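Local coordinates for possible glutathione S-transferase (Rhodopseudomonas palustris, PDB 3M8N), which probably acts as a glutathione transferase, joining glutathione to electrophilic compounds, at residues Gly167-Ala172 / Ala187-Val192; Arg135-Leu140 / Ser180-Val185; Leu94-Phe99 / Ile163-Tyr168; Ser15-Leu20 / Phe98-Ala103. One frame throughout, in Å; residues are numbered along the deposited sequence.

Contact 1 of 4, residues Gly167-Ala172 / Ala187-Val192; sequences GYTHVA and AWLRRV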
loop_
_atom_site.group_PDB
_atom_site.type_symbol
_atom_site.label_atom_id
_atom_site.label_comp_id
_atom_site.label_asym_id
_atom_site.label_seq_id
_atom_site.Cartn_x
_atom_site.Cartn_y
_atom_site.Cartn_z
ATOM N N GLY A 167 4.261 10.942 6.709
ATOM C CA GLY A 167 4.952 11.427 5.529
ATOM C C GLY A 167 4.302 12.537 4.720
ATOM O O GLY A 167 4.917 13.595 4.519
ATOM N N TYR A 168 3.092 12.291 4.222
ATOM C CA TYR A 168 2.322 13.306 3.538
ATOM C C TYR A 168 1.437 14.094 4.497
ATOM O O TYR A 168 1.321 15.271 4.347
ATOM C CB TYR A 168 1.534 12.726 2.339
ATOM C CG TYR A 168 2.449 12.252 1.291
ATOM C CD1 TYR A 168 3.351 13.122 0.708
ATOM C CD2 TYR A 168 2.491 10.930 0.936
ATOM C CE1 TYR A 168 4.265 12.691 -0.245
ATOM C CE2 TYR A 168 3.422 10.470 -0.036
ATOM C CZ TYR A 168 4.300 11.364 -0.626
ATOM O OH TYR A 168 5.223 10.957 -1.568
ATOM N N THR A 169 0.820 13.455 5.490
ATOM C CA THR A 169 -0.041 14.191 6.407
ATOM C C THR A 169 0.648 15.457 6.911
ATOM O O THR A 169 0.019 16.507 7.046
ATOM C CB THR A 169 -0.563 13.353 7.573
ATOM O OG1 THR A 169 -1.182 12.153 7.081
ATOM C CG2 THR A 169 -1.637 14.112 8.345
ATOM N N HIS A 170 1.940 15.416 7.102
ATOM C CA HIS A 170 2.557 16.500 7.781
ATOM C C HIS A 170 2.815 17.668 6.872
ATOM O O HIS A 170 3.077 18.775 7.351
ATOM C CB HIS A 170 3.848 16.068 8.469
ATOM C CG HIS A 170 5.066 16.181 7.617
ATOM N ND1 HIS A 170 5.358 15.292 6.609
ATOM C CD2 HIS A 170 6.086 17.063 7.640
ATOM C CE1 HIS A 170 6.487 15.637 6.027
ATOM N NE2 HIS A 170 6.958 16.703 6.641
ATOM N N VAL A 171 2.764 17.451 5.579
ATOM C CA VAL A 171 2.921 18.580 4.677
ATOM C C VAL A 171 1.597 19.070 4.081
ATOM O O VAL A 171 1.612 19.968 3.282
ATOM C CB VAL A 171 3.873 18.284 3.502
ATOM C CG1 VAL A 171 5.275 18.203 3.930
ATOM C CG2 VAL A 171 3.475 17.015 2.768
ATOM N N ALA A 172 0.468 18.495 4.467
ATOM C CA ALA A 172 -0.806 18.809 3.847
ATOM C C ALA A 172 -1.171 20.295 3.907
ATOM O O ALA A 172 -1.408 20.876 2.880
ATOM C CB ALA A 172 -1.890 17.989 4.415
ATOM N N ALA A 187 -3.042 16.718 16.852
ATOM C CA ALA A 187 -2.463 16.255 18.121
ATOM C C ALA A 187 -1.569 15.057 17.866
ATOM O O ALA A 187 -0.489 14.931 18.447
ATOM C CB ALA A 187 -3.582 15.882 19.146
ATOM N N TRP A 188 -2.042 14.193 16.965
ATOM C CA TRP A 188 -1.275 13.034 16.456
ATOM C C TRP A 188 0.069 13.426 15.782
ATOM O O TRP A 188 1.136 12.896 16.111
ATOM C CB TRP A 188 -2.171 12.153 15.551
ATOM C CG TRP A 188 -1.402 11.091 14.855
ATOM C CD1 TRP A 188 -0.982 9.924 15.373
ATOM C CD2 TRP A 188 -0.920 11.137 13.526
ATOM N NE1 TRP A 188 -0.280 9.204 14.444
ATOM C CE2 TRP A 188 -0.233 9.929 13.290
ATOM C CE3 TRP A 188 -1.018 12.073 12.500
ATOM C CZ2 TRP A 188 0.366 9.634 12.071
ATOM C CZ3 TRP A 188 -0.452 11.771 11.290
ATOM C CH2 TRP A 188 0.248 10.552 11.094
ATOM N N LEU A 189 0.039 14.422 14.911
ATOM C CA LEU A 189 1.271 14.931 14.302
ATOM C C LEU A 189 2.250 15.367 15.314
ATOM O O LEU A 189 3.421 15.058 15.178
ATOM C CB LEU A 189 0.996 16.093 13.327
ATOM C CG LEU A 189 0.108 15.830 12.113
ATOM C CD1 LEU A 189 -0.491 17.128 11.572
ATOM C CD2 LEU A 189 0.928 15.104 11.073
ATOM N N ARG A 190 1.786 16.107 16.323
ATOM C CA ARG A 190 2.664 16.564 17.401
ATOM C C ARG A 190 3.146 15.397 18.196
ATOM O O ARG A 190 4.271 15.400 18.595
ATOM C CB ARG A 190 2.014 17.638 18.319
ATOM C CG ARG A 190 1.939 19.082 17.670
ATOM C CD ARG A 190 1.333 20.271 18.565
ATOM N NE ARG A 190 -0.052 19.988 18.984
ATOM C CZ ARG A 190 -1.172 20.376 18.349
ATOM N NH1 ARG A 190 -1.124 21.135 17.248
ATOM N NH2 ARG A 190 -2.344 19.991 18.822
ATOM N N ARG A 191 2.325 14.377 18.422
ATOM C CA ARG A 191 2.773 13.211 19.177
ATOM C C ARG A 191 3.920 12.492 18.473
ATOM O O ARG A 191 4.927 12.119 19.078
ATOM C CB ARG A 191 1.587 12.313 19.308
ATOM C CG ARG A 191 1.639 11.348 20.377
ATOM C CD ARG A 191 0.318 10.557 20.427
ATOM N NE ARG A 191 -0.765 11.367 20.945
ATOM C CZ ARG A 191 -1.868 11.762 20.307
ATOM N NH1 ARG A 191 -2.155 11.411 19.072
ATOM N NH2 ARG A 191 -2.721 12.550 20.956
ATOM N N VAL A 192 3.793 12.344 17.175
ATOM C CA VAL A 192 4.847 11.816 16.335
ATOM C C VAL A 192 6.110 12.637 16.353
ATOM O O VAL A 192 7.189 12.122 16.526
ATOM C CB VAL A 192 4.370 11.591 14.864
ATOM C CG1 VAL A 192 5.521 11.150 14.020
ATOM C CG2 VAL A 192 3.323 10.549 14.857
#
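T169 sets its methyl against both W188 and L189: CG2 lies 3.9 Å from CZ3 of the W188 indole, arriving at the ring edge near its plane, and equally 3.9 Å from CD2 of L189. The threonine and tryptophan side chains meet at roughly a right angle. With CG2 anti to the backbone N and beside the carbonyl carbon, T169 offers its methyl to helix 183-193, while OG1 turns back to bond to the carbonyl O of L165. T169 to A172 form a type I turn, and this part of the chain packs on the flank of helix 183-193 within the all-helical C-terminal domain of the GST fold. L189 also uses CD2 to reach H170, 3.9 Å from CA and 4.0 Å from CB. The imidazole turns from the contact, and there ND1 makes a weak bond to the G167 O (2.7 Å, N-H...O angle 123°) and the ring stacks with Y166. W188 NE1 bonds to D162 OD1.

Contact 2 of 4, residues Arg135-Leu140 / Ser180-Val185; sequences RGYAAL and STFPAV
F182 and L140 bury the most surface here, and their overlap is a CH-pi contact: CB of L140 sits over one face of the phenyl ring, 4.2 Å from its centroid and 19° off the ring normal. F182 has CG anti to its carbonyl carbon (chi1 -53°), which carries the ring to L140. The other face of F182 carries OG1 of its neighbour T181, so the ring is held between the two. CD1 of F182 also lies 3.8 Å from O of L140. Y137, one turn before L140, brings CD1 to within 3.8 Å of CZ of F182. The phenyl tip lies at the tyrosine ring edge, near its plane, and the two side chains cross at about a right angle. Cutting F182 back to an alanine is likely to open a gap beside Y137 and take away the ring face that covers CB of L140. V185 adds CG2, 3.8 Å from O of L140. F182 is the N-cap residue of helix 183-193, whose first turn is also tied to helix 129-146 by bonds from the backbone N of A184 and of V185 to the E144 carboxylate. Between the two segments the side-chain contacts are apolar, which implies that shape rather than polar pairing sets the fit.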
loop_
_atom_site.group_PDB
_atom_site.type_symbol
_atom_site.label_atom_id
_atom_site.label_comp_id
_atom_site.label_asym_id
_atom_site.label_seq_id
_atom_site.Cartn_x
_atom_site.Cartn_y
_atom_site.Cartn_z
ATOM N N ARG A 135 -10.617 14.249 -2.109
ATOM C CA ARG A 135 -10.335 12.872 -1.695
ATOM C C ARG A 135 -9.391 12.847 -0.500
ATOM O O ARG A 135 -9.502 11.978 0.338
ATOM C CB ARG A 135 -9.739 12.036 -2.837
ATOM C CG ARG A 135 -10.540 11.940 -4.100
ATOM C CD ARG A 135 -11.176 10.599 -4.156
ATOM N NE ARG A 135 -12.133 10.449 -3.051
ATOM C CZ ARG A 135 -12.545 9.282 -2.537
ATOM N NH1 ARG A 135 -12.073 8.113 -3.031
ATOM N NH2 ARG A 135 -13.421 9.300 -1.515
ATOM N N GLY A 136 -8.473 13.798 -0.455
ATOM C CA GLY A 136 -7.584 14.021 0.685
ATOM C C GLY A 136 -8.324 14.388 1.962
ATOM O O GLY A 136 -7.928 13.960 3.019
ATOM N N TYR A 137 -9.418 15.160 1.864
ATOM C CA TYR A 137 -10.160 15.541 3.031
ATOM C C TYR A 137 -10.988 14.378 3.510
ATOM O O TYR A 137 -11.205 14.231 4.694
ATOM C CB TYR A 137 -11.077 16.729 2.726
ATOM C CG TYR A 137 -10.436 18.099 2.852
ATOM C CD1 TYR A 137 -9.875 18.517 4.045
ATOM C CD2 TYR A 137 -10.401 18.963 1.770
ATOM C CE1 TYR A 137 -9.278 19.776 4.163
ATOM C CE2 TYR A 137 -9.815 20.243 1.867
ATOM C CZ TYR A 137 -9.261 20.641 3.069
ATOM O OH TYR A 137 -8.665 21.873 3.177
ATOM N N ALA A 138 -11.472 13.552 2.599
ATOM C CA ALA A 138 -12.180 12.382 3.022
ATOM C C ALA A 138 -11.243 11.436 3.786
ATOM O O ALA A 138 -11.666 10.788 4.720
ATOM C CB ALA A 138 -12.779 11.703 1.851
ATOM N N ALA A 139 -9.968 11.367 3.383
ATOM C CA ALA A 139 -8.943 10.546 4.063
ATOM C C ALA A 139 -8.617 11.103 5.465
ATOM O O ALA A 139 -8.657 10.370 6.473
ATOM C CB ALA A 139 -7.676 10.412 3.207
ATOM N N LEU A 140 -8.320 12.401 5.533
ATOM C CA LEU A 140 -8.086 13.084 6.788
ATOM C C LEU A 140 -9.218 12.922 7.746
ATOM O O LEU A 140 -9.025 12.891 8.931
ATOM C CB LEU A 140 -7.860 14.506 6.544
ATOM C CG LEU A 140 -6.585 14.801 5.841
ATOM C CD1 LEU A 140 -6.704 16.163 5.250
ATOM C CD2 LEU A 140 -5.469 14.766 6.816
ATOM N N SER A 180 -7.232 23.025 10.274
ATOM C CA SER A 180 -7.833 23.590 11.482
ATOM C C SER A 180 -9.051 22.815 11.945
ATOM O O SER A 180 -9.350 22.736 13.090
ATOM C CB SER A 180 -8.107 25.076 11.303
ATOM O OG SER A 180 -8.962 25.309 10.204
ATOM N N THR A 181 -9.698 22.140 11.044
ATOM C CA THR A 181 -10.896 21.373 11.324
ATOM C C THR A 181 -10.600 19.915 11.841
ATOM O O THR A 181 -11.520 19.103 12.097
ATOM C CB THR A 181 -11.731 21.435 9.998
ATOM O OG1 THR A 181 -12.353 20.169 9.715
ATOM C CG2 THR A 181 -10.772 21.887 8.737
ATOM N N PHE A 182 -9.307 19.599 12.014
ATOM C CA PHE A 182 -8.830 18.235 12.365
ATOM C C PHE A 182 -7.862 18.293 13.537
ATOM O O PHE A 182 -6.670 18.078 13.357
ATOM C CB PHE A 182 -8.116 17.583 11.181
ATOM C CG PHE A 182 -8.914 17.573 9.935
ATOM C CD1 PHE A 182 -9.856 16.567 9.707
ATOM C CD2 PHE A 182 -8.751 18.569 8.978
ATOM C CE1 PHE A 182 -10.617 16.549 8.538
ATOM C CE2 PHE A 182 -9.506 18.557 7.829
ATOM C CZ PHE A 182 -10.454 17.551 7.623
ATOM N N PRO A 183 -8.385 18.589 14.748
ATOM C CA PRO A 183 -7.582 18.659 15.983
ATOM C C PRO A 183 -6.951 17.328 16.411
ATOM O O PRO A 183 -5.820 17.340 16.851
ATOM C CB PRO A 183 -8.606 19.125 17.041
ATOM C CG PRO A 183 -9.953 18.801 16.442
ATOM C CD PRO A 183 -9.807 18.921 14.995
ATOM N N ALA A 184 -7.685 16.215 16.297
ATOM C CA ALA A 184 -7.173 14.882 16.617
ATOM C C ALA A 184 -6.029 14.552 15.698
ATOM O O ALA A 184 -5.018 14.029 16.146
ATOM C CB ALA A 184 -8.252 13.855 16.489
ATOM N N VAL A 185 -6.139 14.947 14.440
ATOM C CA VAL A 185 -5.048 14.759 13.504
ATOM C C VAL A 185 -3.878 15.551 13.926
ATOM O O VAL A 185 -2.781 15.078 13.896
ATOM C CB VAL A 185 -5.433 15.037 11.994
ATOM C CG1 VAL A 185 -4.204 15.079 11.102
ATOM C CG2 VAL A 185 -6.354 13.956 11.486
#

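Contact 3 of 4, residues Leu94-Phe99 / Ile163-Tyr168; sequences LQWMFF and IALYGY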
loop_
_atom_site.group_PDB
_atom_site.type_symbol
_atom_site.label_atom_id
_atom_site.label_comp_id
_atom_site.label_asym_id
_atom_site.label_seq_id
_atom_site.Cartn_x
_atom_site.Cartn_y
_atom_site.Cartn_z
ATOM N N LEU A 94 -0.516 -2.640 8.801
ATOM C CA LEU A 94 -0.496 -2.772 7.354
ATOM C C LEU A 94 -1.737 -2.225 6.744
ATOM O O LEU A 94 -1.674 -1.604 5.724
ATOM C CB LEU A 94 -0.279 -4.250 6.908
ATOM C CG LEU A 94 1.159 -4.781 7.045
ATOM C CD1 LEU A 94 1.209 -6.267 7.016
ATOM C CD2 LEU A 94 2.211 -4.146 6.100
ATOM N N GLN A 95 -2.880 -2.466 7.386
ATOM C CA GLN A 95 -4.156 -1.868 6.983
ATOM C C GLN A 95 -4.010 -0.371 6.813
ATOM O O GLN A 95 -4.276 0.136 5.749
ATOM C CB GLN A 95 -5.231 -2.166 7.981
ATOM C CG GLN A 95 -6.501 -1.501 7.650
ATOM C CD GLN A 95 -7.493 -1.458 8.786
ATOM O OE1 GLN A 95 -7.992 -2.466 9.282
ATOM N NE2 GLN A 95 -7.865 -0.265 9.135
ATOM N N TRP A 96 -3.503 0.320 7.829
ATOM C CA TRP A 96 -3.320 1.735 7.719
ATOM C C TRP A 96 -2.272 2.138 6.701
ATOM O O TRP A 96 -2.386 3.158 6.079
ATOM C CB TRP A 96 -3.043 2.330 9.088
ATOM C CG TRP A 96 -4.280 2.356 9.905
ATOM C CD1 TRP A 96 -4.587 1.549 10.944
ATOM C CD2 TRP A 96 -5.394 3.215 9.725
ATOM N NE1 TRP A 96 -5.825 1.844 11.425
ATOM C CE2 TRP A 96 -6.351 2.863 10.684
ATOM C CE3 TRP A 96 -5.691 4.254 8.829
ATOM C CZ2 TRP A 96 -7.599 3.507 10.776
ATOM C CZ3 TRP A 96 -6.947 4.892 8.924
ATOM C CH2 TRP A 96 -7.862 4.520 9.888
HETATM N N MSE A 97 -1.205 1.368 6.521
HETATM C CA MSE A 97 -0.274 1.633 5.420
HETATM C C MSE A 97 -0.822 1.393 4.020
HETATM O O MSE A 97 -0.439 2.093 3.088
HETATM C CB MSE A 97 0.968 0.775 5.585
HETATM C CG MSE A 97 1.561 0.933 6.896
HETATM SE SE MSE A 97 3.249 -0.015 7.200
HETATM C CE MSE A 97 4.208 1.091 6.179
ATOM N N PHE A 98 -1.660 0.375 3.852
ATOM C CA PHE A 98 -2.366 0.212 2.600
ATOM C C PHE A 98 -3.333 1.353 2.365
ATOM O O PHE A 98 -3.413 1.829 1.259
ATOM C CB PHE A 98 -3.031 -1.154 2.484
ATOM C CG PHE A 98 -2.054 -2.250 2.129
ATOM C CD1 PHE A 98 -1.368 -2.208 0.936
ATOM C CD2 PHE A 98 -1.757 -3.275 3.028
ATOM C CE1 PHE A 98 -0.445 -3.220 0.577
ATOM C CE2 PHE A 98 -0.795 -4.247 2.714
ATOM C CZ PHE A 98 -0.168 -4.217 1.452
ATOM N N PHE A 99 -3.985 1.832 3.425
ATOM C CA PHE A 99 -4.821 3.014 3.365
ATOM C C PHE A 99 -4.033 4.186 2.960
ATOM O O PHE A 99 -4.482 4.895 2.116
ATOM C CB PHE A 99 -5.489 3.261 4.695
ATOM C CG PHE A 99 -6.194 4.608 4.821
ATOM C CD1 PHE A 99 -7.515 4.756 4.474
ATOM C CD2 PHE A 99 -5.547 5.697 5.394
ATOM C CE1 PHE A 99 -8.144 5.997 4.654
ATOM C CE2 PHE A 99 -6.197 6.904 5.561
ATOM C CZ PHE A 99 -7.462 7.047 5.191
ATOM N N ILE A 163 4.324 6.441 11.090
ATOM C CA ILE A 163 5.399 6.973 10.264
ATOM C C ILE A 163 4.968 7.056 8.823
ATOM O O ILE A 163 5.279 8.022 8.164
ATOM C CB ILE A 163 6.689 6.101 10.386
ATOM C CG1 ILE A 163 7.161 6.070 11.837
ATOM C CG2 ILE A 163 7.792 6.553 9.447
ATOM C CD1 ILE A 163 8.084 5.007 12.058
ATOM N N ALA A 164 4.320 6.022 8.296
ATOM C CA ALA A 164 3.860 6.080 6.917
ATOM C C ALA A 164 2.850 7.197 6.664
ATOM O O ALA A 164 2.994 7.973 5.751
ATOM C CB ALA A 164 3.296 4.749 6.502
ATOM N N LEU A 165 1.855 7.304 7.527
ATOM C CA LEU A 165 0.848 8.358 7.444
ATOM C C LEU A 165 1.436 9.738 7.697
ATOM O O LEU A 165 1.062 10.717 7.061
ATOM C CB LEU A 165 -0.287 8.064 8.422
ATOM C CG LEU A 165 -1.115 6.867 7.985
ATOM C CD1 LEU A 165 -1.971 6.293 9.079
ATOM C CD2 LEU A 165 -1.941 7.260 6.829
ATOM N N TYR A 166 2.428 9.805 8.561
ATOM C CA TYR A 166 3.039 11.057 8.814
ATOM C C TYR A 166 3.672 11.707 7.603
ATOM O O TYR A 166 3.665 12.901 7.513
ATOM C CB TYR A 166 4.029 10.970 10.004
ATOM C CG TYR A 166 4.533 12.316 10.427
ATOM C CD1 TYR A 166 3.866 13.081 11.387
ATOM C CD2 TYR A 166 5.653 12.856 9.807
ATOM C CE1 TYR A 166 4.366 14.379 11.747
ATOM C CE2 TYR A 166 6.134 14.096 10.139
ATOM C CZ TYR A 166 5.483 14.853 11.100
ATOM O OH TYR A 166 6.038 16.079 11.326
ATOM N N GLY A 167 4.261 10.942 6.709
ATOM C CA GLY A 167 4.952 11.427 5.529
ATOM C C GLY A 167 4.302 12.537 4.720
ATOM O O GLY A 167 4.917 13.595 4.519
ATOM N N TYR A 168 3.092 12.291 4.222
ATOM C CA TYR A 168 2.322 13.306 3.538
ATOM C C TYR A 168 1.437 14.094 4.497
ATOM O O TYR A 168 1.321 15.271 4.347
ATOM C CB TYR A 168 1.534 12.726 2.339
ATOM C CG TYR A 168 2.449 12.252 1.291
ATOM C CD1 TYR A 168 3.351 13.122 0.708
ATOM C CD2 TYR A 168 2.491 10.930 0.936
ATOM C CE1 TYR A 168 4.265 12.691 -0.245
ATOM C CE2 TYR A 168 3.422 10.470 -0.036
ATOM C CZ TYR A 168 4.300 11.364 -0.626
ATOM O OH TYR A 168 5.223 10.957 -1.568
#
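Bent at its last torsion (chi3 73°), the side chain of M97, a selenomethionine, swings its CE toward helix 160-169, where it meets CB of A164 at 3.8 Å. L165 reaches back the other way: its CG lies anti to the carbonyl carbon (chi1 -70°), and the two methyls spread over different residues of helix 87-117. CD1 of L165 rests 4.1 Å from CB of W96, while its CD2 comes 4.2 Å from CD2 of F99, at the edge of the phenyl ring and near its plane. The F99 and L165 side chains cross at about a right angle. W96 and F99 are themselves packed edge-to-face, W96 CZ3 standing above the F99 ring, so the leucine meets two aromatic residues that already brace each other. The short helical segments run in nearly the same direction, at 22° with axes 9.3 Å apart, and A164 and M97 form the nearest backbone pair, their CA atoms 6.3 Å apart. This is near-parallel packing of two helices in the core of the GST C-terminal helical domain, with an alanine at the point of closest backbone approach. N70 and L73 of helix 69-77 touch both M97 and A164, bringing the N-terminal domain against the same place. On another side of helix 87-117, F98 stacks with F98 of the second subunit, and OE1 of Q95 accepts a bond from the backbone N of A67 of that subunit.

Contact 4 of 4, residues Ser15-Leu20 / Phe98-Ala103; sequences SYKVRL and FFEQHA
K17 and E100 meet in a buried salt bridge, NZ of K17 donating to OE2 of E100 at 2.6 Å. The ammonium does not come in within the carboxylate plane: it stands 54° out of it, above the group. Two long side chains coming from opposite directions span the gap, since the nearest CA atoms, those of K17 and E100, are 11.8 Å apart. The lysine chain bends at chi2, chi3 and chi4 on its way, whereas E100 has CG anti to the backbone N (chi1 -174°) and then bends once, at chi2. Further partners surround the pair. NZ of K17 also bonds to OD1 of N14, in the first turn of helix 13-24, and weakly to OD1 of N70, whose ND2 makes a weak bond to OE1 of E100. N70 thus touches both charges from helix 69-77, while L165 and Y168 of helix 160-169 pack on E100. A glutamine in place of E100 would probably leave the buried lysine ammonium without its countercharge, though the oxygen of N14 would remain. Each charge is likely to stabilise the ionised form of the other in this setting. The bridge joins helix 13-24 of the thioredoxin-like N-terminal domain to the long helix 87-117 of the all-helical domain, and so spans the interface between the two domains that make up the canonical GST fold.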
loop_
_atom_site.group_PDB
_atom_site.type_symbol
_atom_site.label_atom_id
_atom_site.label_comp_id
_atom_site.label_asym_id
_atom_site.label_seq_id
_atom_site.Cartn_x
_atom_site.Cartn_y
_atom_site.Cartn_z
ATOM N N SER A 15 10.476 9.109 0.493
ATOM C CA SER A 15 11.816 8.903 0.896
ATOM C C SER A 15 11.957 9.333 2.330
ATOM O O SER A 15 12.671 8.675 3.099
ATOM C CB SER A 15 12.797 9.732 0.083
ATOM O OG SER A 15 13.145 9.176 -1.164
ATOM N N TYR A 16 11.334 10.448 2.687
ATOM C CA TYR A 16 11.413 10.910 4.043
ATOM C C TYR A 16 10.821 9.932 5.047
ATOM O O TYR A 16 11.335 9.806 6.129
ATOM C CB TYR A 16 10.752 12.262 4.188
ATOM C CG TYR A 16 10.462 12.696 5.644
ATOM C CD1 TYR A 16 11.483 12.866 6.555
ATOM C CD2 TYR A 16 9.155 12.962 6.073
ATOM C CE1 TYR A 16 11.209 13.271 7.890
ATOM C CE2 TYR A 16 8.886 13.359 7.401
ATOM C CZ TYR A 16 9.923 13.517 8.288
ATOM O OH TYR A 16 9.686 13.935 9.554
ATOM N N LYS A 17 9.733 9.239 4.717
ATOM C CA LYS A 17 9.232 8.128 5.561
ATOM C C LYS A 17 10.329 7.144 5.999
ATOM O O LYS A 17 10.427 6.794 7.164
ATOM C CB LYS A 17 8.120 7.351 4.857
ATOM C CG LYS A 17 6.835 8.048 4.806
ATOM C CD LYS A 17 6.190 7.873 3.457
ATOM C CE LYS A 17 5.636 6.595 3.354
ATOM N NZ LYS A 17 4.439 6.801 2.494
ATOM N N VAL A 18 11.136 6.698 5.049
ATOM C CA VAL A 18 12.139 5.732 5.300
ATOM C C VAL A 18 13.268 6.335 6.109
ATOM O O VAL A 18 13.748 5.719 7.027
ATOM C CB VAL A 18 12.698 5.185 4.029
ATOM C CG1 VAL A 18 13.710 4.238 4.405
ATOM C CG2 VAL A 18 11.596 4.503 3.162
ATOM N N ARG A 19 13.703 7.531 5.775
ATOM C CA ARG A 19 14.659 8.238 6.649
ATOM C C ARG A 19 14.181 8.428 8.091
ATOM O O ARG A 19 14.947 8.339 8.995
ATOM C CB ARG A 19 14.944 9.589 6.092
ATOM C CG ARG A 19 15.899 9.690 4.882
ATOM C CD ARG A 19 16.196 11.208 4.714
ATOM N NE ARG A 19 15.627 11.545 3.463
ATOM C CZ ARG A 19 14.719 12.426 3.138
ATOM N NH1 ARG A 19 14.234 13.324 3.944
ATOM N NH2 ARG A 19 14.357 12.378 1.879
ATOM N N LEU A 20 12.913 8.692 8.295
ATOM C CA LEU A 20 12.345 8.909 9.601
ATOM C C LEU A 20 12.412 7.619 10.400
ATOM O O LEU A 20 12.886 7.625 11.549
ATOM C CB LEU A 20 10.902 9.386 9.497
ATOM C CG LEU A 20 10.156 9.695 10.788
ATOM C CD1 LEU A 20 11.010 10.657 11.662
ATOM C CD2 LEU A 20 8.803 10.256 10.506
ATOM N N PHE A 98 -1.660 0.375 3.852
ATOM C CA PHE A 98 -2.366 0.212 2.600
ATOM C C PHE A 98 -3.333 1.353 2.365
ATOM O O PHE A 98 -3.413 1.829 1.259
ATOM C CB PHE A 98 -3.031 -1.154 2.484
ATOM C CG PHE A 98 -2.054 -2.250 2.129
ATOM C CD1 PHE A 98 -1.368 -2.208 0.936
ATOM C CD2 PHE A 98 -1.757 -3.275 3.028
ATOM C CE1 PHE A 98 -0.445 -3.220 0.577
ATOM C CE2 PHE A 98 -0.795 -4.247 2.714
ATOM C CZ PHE A 98 -0.168 -4.217 1.452
ATOM N N PHE A 99 -3.985 1.832 3.425
ATOM C CA PHE A 99 -4.821 3.014 3.365
ATOM C C PHE A 99 -4.033 4.186 2.960
ATOM O O PHE A 99 -4.482 4.895 2.116
ATOM C CB PHE A 99 -5.489 3.261 4.695
ATOM C CG PHE A 99 -6.194 4.608 4.821
ATOM C CD1 PHE A 99 -7.515 4.756 4.474
ATOM C CD2 PHE A 99 -5.547 5.697 5.394
ATOM C CE1 PHE A 99 -8.144 5.997 4.654
ATOM C CE2 PHE A 99 -6.197 6.904 5.561
ATOM C CZ PHE A 99 -7.462 7.047 5.191
ATOM N N GLU A 100 -2.859 4.397 3.517
ATOM C CA GLU A 100 -2.018 5.518 3.084
ATOM C C GLU A 100 -1.701 5.407 1.618
ATOM O O GLU A 100 -1.727 6.375 0.931
ATOM C CB GLU A 100 -0.731 5.599 3.904
ATOM C CG GLU A 100 0.169 6.800 3.655
ATOM C CD GLU A 100 1.239 6.639 2.538
ATOM O OE1 GLU A 100 1.379 5.591 1.903
ATOM O OE2 GLU A 100 1.964 7.592 2.225
ATOM N N GLN A 101 -1.436 4.219 1.121
ATOM C CA GLN A 101 -1.089 3.993 -0.311
ATOM C C GLN A 101 -2.168 4.373 -1.362
ATOM O O GLN A 101 -1.833 4.971 -2.349
ATOM C CB GLN A 101 -0.590 2.532 -0.523
ATOM C CG GLN A 101 0.593 2.292 -1.514
ATOM C CD GLN A 101 1.641 3.359 -1.501
ATOM O OE1 GLN A 101 1.864 4.001 -2.511
ATOM N NE2 GLN A 101 2.255 3.613 -0.340
ATOM N N HIS A 102 -3.437 4.033 -1.141
ATOM C CA HIS A 102 -4.515 4.430 -2.067
ATOM C C HIS A 102 -5.272 5.730 -1.745
ATOM O O HIS A 102 -5.829 6.297 -2.627
ATOM C CB HIS A 102 -5.521 3.298 -2.287
ATOM C CG HIS A 102 -6.419 3.060 -1.122
ATOM N ND1 HIS A 102 -7.628 3.694 -0.981
ATOM C CD2 HIS A 102 -6.305 2.228 -0.066
ATOM C CE1 HIS A 102 -8.198 3.301 0.144
ATOM N NE2 HIS A 102 -7.411 2.417 0.727
ATOM N N ALA A 103 -5.239 6.196 -0.497
ATOM C CA ALA A 103 -5.934 7.415 -0.068
ATOM C C ALA A 103 -5.103 8.663 0.157
ATOM O O ALA A 103 -5.545 9.707 -0.179
ATOM C CB ALA A 103 -6.832 7.149 1.119
#

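Contacts 3 and 4 lie near the middle of the chain, with centres about 5 Å apart, and share F98 and F99 on helix 87-117; contacts 1 and 2 follow outward, the centre of contact 2 about 17 Å from that of contact 4. Contact 1 joins contact 3 through helix 160-169 and contact 2 through helix 183-193, where CG2 of T169 packs 3.9 Å from CG1 of V185. Along the chain, contact 4 closes before contacts 1 and 2 begin, while the segments of contact 2 alternate with those of contacts 1 and 3. Only contact 4 links the two domains; the other three build the helical one, and helix 87-117 also meets the second subunit.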